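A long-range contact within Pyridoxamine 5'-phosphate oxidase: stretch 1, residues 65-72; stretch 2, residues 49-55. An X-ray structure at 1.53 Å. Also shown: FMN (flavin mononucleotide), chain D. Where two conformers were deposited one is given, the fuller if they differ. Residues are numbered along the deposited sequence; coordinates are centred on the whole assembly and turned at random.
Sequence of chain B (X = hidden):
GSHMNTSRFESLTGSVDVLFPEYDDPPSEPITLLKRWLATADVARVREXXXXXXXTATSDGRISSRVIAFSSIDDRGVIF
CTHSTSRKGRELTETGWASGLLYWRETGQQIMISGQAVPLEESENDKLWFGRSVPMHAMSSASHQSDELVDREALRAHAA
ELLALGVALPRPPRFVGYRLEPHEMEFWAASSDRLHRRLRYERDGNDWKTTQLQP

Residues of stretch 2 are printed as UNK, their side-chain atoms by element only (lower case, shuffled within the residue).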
# COMPACT_ATOMS: atom_id res chain seq x y z
N SER B 65 -6.70 1.19 4.05
CA SER B 65 -6.01 0.61 2.91
C SER B 65 -6.26 -0.90 2.83
O SER B 65 -6.58 -1.54 3.81
CB SER B 65 -4.51 0.94 2.92
OG SER B 65 -3.87 0.57 4.12
N ARG B 66 -6.14 -1.42 1.62
CA ARG B 66 -6.29 -2.83 1.32
C ARG B 66 -5.73 -3.11 -0.06
O ARG B 66 -5.58 -2.20 -0.90
CB ARG B 66 -7.78 -3.24 1.36
CG ARG B 66 -8.61 -2.80 0.15
CD ARG B 66 -8.79 -1.32 0.07
NE ARG B 66 -9.58 -0.82 1.16
CZ ARG B 66 -9.72 0.46 1.50
NH1 ARG B 66 -9.05 1.44 0.93
NH2 ARG B 66 -10.57 0.77 2.45
N VAL B 67 -5.40 -4.36 -0.31
CA VAL B 67 -4.95 -4.75 -1.61
C VAL B 67 -6.15 -4.97 -2.57
O VAL B 67 -7.18 -5.54 -2.21
CB VAL B 67 -4.13 -6.09 -1.57
CG1 VAL B 67 -3.82 -6.59 -3.00
CG2 VAL B 67 -2.84 -5.95 -0.70
N ILE B 68 -5.98 -4.45 -3.77
CA ILE B 68 -6.88 -4.68 -4.90
C ILE B 68 -6.03 -5.17 -6.07
O ILE B 68 -4.98 -4.59 -6.33
CB ILE B 68 -7.50 -3.34 -5.33
CG1 ILE B 68 -8.31 -2.76 -4.19
CG2 ILE B 68 -8.33 -3.53 -6.51
CD1 ILE B 68 -9.48 -3.57 -3.85
N ALA B 69 -6.48 -6.18 -6.80
CA ALA B 69 -5.79 -6.53 -8.04
C ALA B 69 -6.57 -5.91 -9.17
O ALA B 69 -7.70 -6.31 -9.44
CB ALA B 69 -5.70 -8.05 -8.22
N PHE B 70 -5.97 -4.93 -9.85
CA PHE B 70 -6.71 -4.20 -10.88
C PHE B 70 -6.97 -5.05 -12.11
O PHE B 70 -6.22 -5.98 -12.39
CB PHE B 70 -6.04 -2.85 -11.23
CG PHE B 70 -4.69 -2.96 -11.81
CD1 PHE B 70 -4.52 -3.21 -13.16
CD2 PHE B 70 -3.55 -2.79 -11.01
CE1 PHE B 70 -3.29 -3.28 -13.71
CE2 PHE B 70 -2.29 -2.88 -11.57
CZ PHE B 70 -2.17 -3.13 -12.92
N SER B 71 -8.08 -4.78 -12.79
CA SER B 71 -8.52 -5.54 -13.96
C SER B 71 -7.74 -5.19 -15.19
O SER B 71 -7.28 -6.07 -15.91
CB SER B 71 -9.99 -5.22 -14.27
OG SER B 71 -10.76 -5.13 -13.09
N SER B 72 -7.60 -3.90 -15.44
CA SER B 72 -6.98 -3.42 -16.66
C SER B 72 -6.57 -1.97 -16.53
O SER B 72 -6.88 -1.30 -15.52
CB SER B 72 -7.93 -3.55 -17.87
OG SER B 72 -9.09 -2.75 -17.69
N UNK B 49 2.22 -8.73 -9.91
CA UNK B 49 2.59 -7.33 -10.13
C UNK B 49 1.40 -6.38 -9.99
O UNK B 49 1.61 -5.20 -9.71
c UNK B 49 2.55 -8.52 -12.23
c UNK B 49 2.38 -9.56 -11.13
c UNK B 49 3.15 -7.33 -11.57
N UNK B 50 0.18 -6.87 -10.13
CA UNK B 50 -0.99 -5.98 -10.16
C UNK B 50 -1.63 -5.78 -8.79
O UNK B 50 -2.69 -5.16 -8.69
n UNK B 50 -4.74 -8.02 -14.04
c UNK B 50 -1.51 -6.63 -12.60
c UNK B 50 -2.04 -6.51 -11.16
c UNK B 50 -2.61 -6.79 -13.64
c UNK B 50 -3.36 -8.10 -13.49
N UNK B 51 -0.98 -6.30 -7.74
CA UNK B 51 -1.48 -6.12 -6.37
C UNK B 51 -1.24 -4.70 -5.89
O UNK B 51 -0.13 -4.32 -5.49
c UNK B 51 -0.84 -7.12 -5.42
N UNK B 52 -2.30 -3.91 -5.94
CA UNK B 52 -2.22 -2.50 -5.67
C UNK B 52 -2.68 -2.22 -4.23
O UNK B 52 -3.78 -2.63 -3.82
c UNK B 52 -3.19 -1.81 -6.66
c UNK B 52 -4.50 0.23 -7.37
c UNK B 52 -2.02 0.29 -7.32
c UNK B 52 -3.25 -0.27 -6.67
N UNK B 53 -1.84 -1.56 -3.45
CA UNK B 53 -2.25 -1.12 -2.12
C UNK B 53 -3.07 0.15 -2.27
O UNK B 53 -2.51 1.21 -2.53
c UNK B 53 -1.03 -0.88 -1.26
N UNK B 54 -4.40 0.01 -2.16
CA UNK B 54 -5.33 1.13 -2.38
C UNK B 54 -5.75 1.80 -1.07
O UNK B 54 -6.38 1.16 -0.23
c UNK B 54 -7.06 2.59 -4.61
c UNK B 54 -7.58 1.73 -3.50
c UNK B 54 -6.59 0.63 -3.11
c UNK B 54 -8.88 1.12 -3.90
N UNK B 55 -5.45 3.08 -0.95
CA UNK B 55 -5.79 3.89 0.23
C UNK B 55 -6.91 4.86 -0.10
O UNK B 55 -6.91 5.48 -1.17
c UNK B 55 -4.57 4.64 0.69
N1 FMN D . -11.28 -6.75 -3.10
C2 FMN D . -12.07 -6.18 -4.06
O2 FMN D . -13.15 -5.66 -3.71
N3 FMN D . -11.69 -6.19 -5.39
C4 FMN D . -10.50 -6.75 -5.78
O4 FMN D . -10.18 -6.73 -6.98
C4A FMN D . -9.69 -7.34 -4.81
N5 FMN D . -8.50 -7.94 -5.18
C5A FMN D . -7.68 -8.49 -4.19
C6 FMN D . -6.47 -9.05 -4.56
C7 FMN D . -5.62 -9.58 -3.60
C7M FMN D . -4.31 -10.22 -4.01
C8 FMN D . -6.03 -9.57 -2.26
C8M FMN D . -5.14 -10.16 -1.20
C9 FMN D . -7.25 -9.00 -1.89
C9A FMN D . -8.07 -8.46 -2.85
N10 FMN D . -9.31 -7.91 -2.48
C10 FMN D . -10.08 -7.33 -3.46
C1' FMN D . -9.77 -7.88 -1.05
C2' FMN D . -9.40 -6.58 -0.39
O2' FMN D . -8.04 -6.63 0.02
C3' FMN D . -10.26 -6.27 0.82
O3' FMN D . -10.36 -7.38 1.71
C4' FMN D . -11.65 -5.79 0.39
O4' FMN D . -11.92 -5.40 -0.93
C5' FMN D . -12.47 -5.18 1.49
O5' FMN D . -11.86 -3.92 1.66
P FMN D . -12.50 -2.74 2.56
O1P FMN D . -13.46 -2.06 1.64
O2P FMN D . -13.16 -3.40 3.77
O3P FMN D . -11.31 -1.87 2.94
O HOH W 1 -6.25 -8.69 -11.82

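Position 49 carries three side-chain carbons that close a ring onto the backbone N, and they stay well clear of stretch 1; this is Pro49. At position 50, four carbons run in an unbranched row and end in a nitrogen. That terminal nitrogen lies 3.0 Å from Phe70 O, and CB sits over one face of the Phe70 ring, so the residue is a lysine, Lys50. Its NZ donates a hydrogen bond to Phe70 O, and one water accepts from NZ and donates to the same carbonyl, doubling the link. Lys50 CB lies 3.9 Å from the centroid of the Phe70 ring, 21° off the ring normal, a CH-pi contact. The backbone adds a weak hydrogen bond, 3.5 Å from Phe70 N to Lys50 O.

Position 51 has a single side-chain carbon, 3.9 Å from Val67 CG1, and is therefore Ala51. Position 52 has four carbons, forked at the second, with CB 4.5 Å from Phe70 CD2 at the ring edge. The fork at the second carbon identifies leucine, Leu52. Its backbone pairs with Ile68 in both directions, Leu52 N to Ile68 O at 2.8 Å and Ile68 N to Leu52 O at 2.9 Å.

One side-chain carbon again marks position 53, which faces the same side of the sheet as Val67: Ala53. At position 54 the four carbons fork at the second, and one branch tip lies 3.9 Å from Ile68 CG1. This is Leu54, the tip being CD2. Leu54 N donates to Arg66 O at 2.8 Å, while Leu54 O accepts from both Arg66 N at 3.2 Å and Arg66 NH1 at 2.9 Å. Position 55 has one side-chain carbon, its CB 4.3 Å from Ser65 CB, and is Ala55.

The contact is an antiparallel pairing of strands 65-69 and 51-55, in which hydrogen-bonded pairs alternate with non-hydrogen-bonded ones. Ala51, Ala53 and Ala55 share one face with Ser65, Val67 and Ala69; Leu52 and Leu54 share the other with Arg66 and Ile68. Beyond the strand pairing, Lys50 continues the contact by packing against Phe70. Arg66 ties the sheet to the cofactor: while NH1 reaches Leu54 O, NE and NH2 donate to FMN O3P at 2.7 and 2.8 Å. The FMN O2' hydroxyl donates to Val67 O at 2.6 Å, so the strand that pairs with stretch 2 also holds the flavin this oxidase uses.

Stretch 2 (49-55) PKALALA
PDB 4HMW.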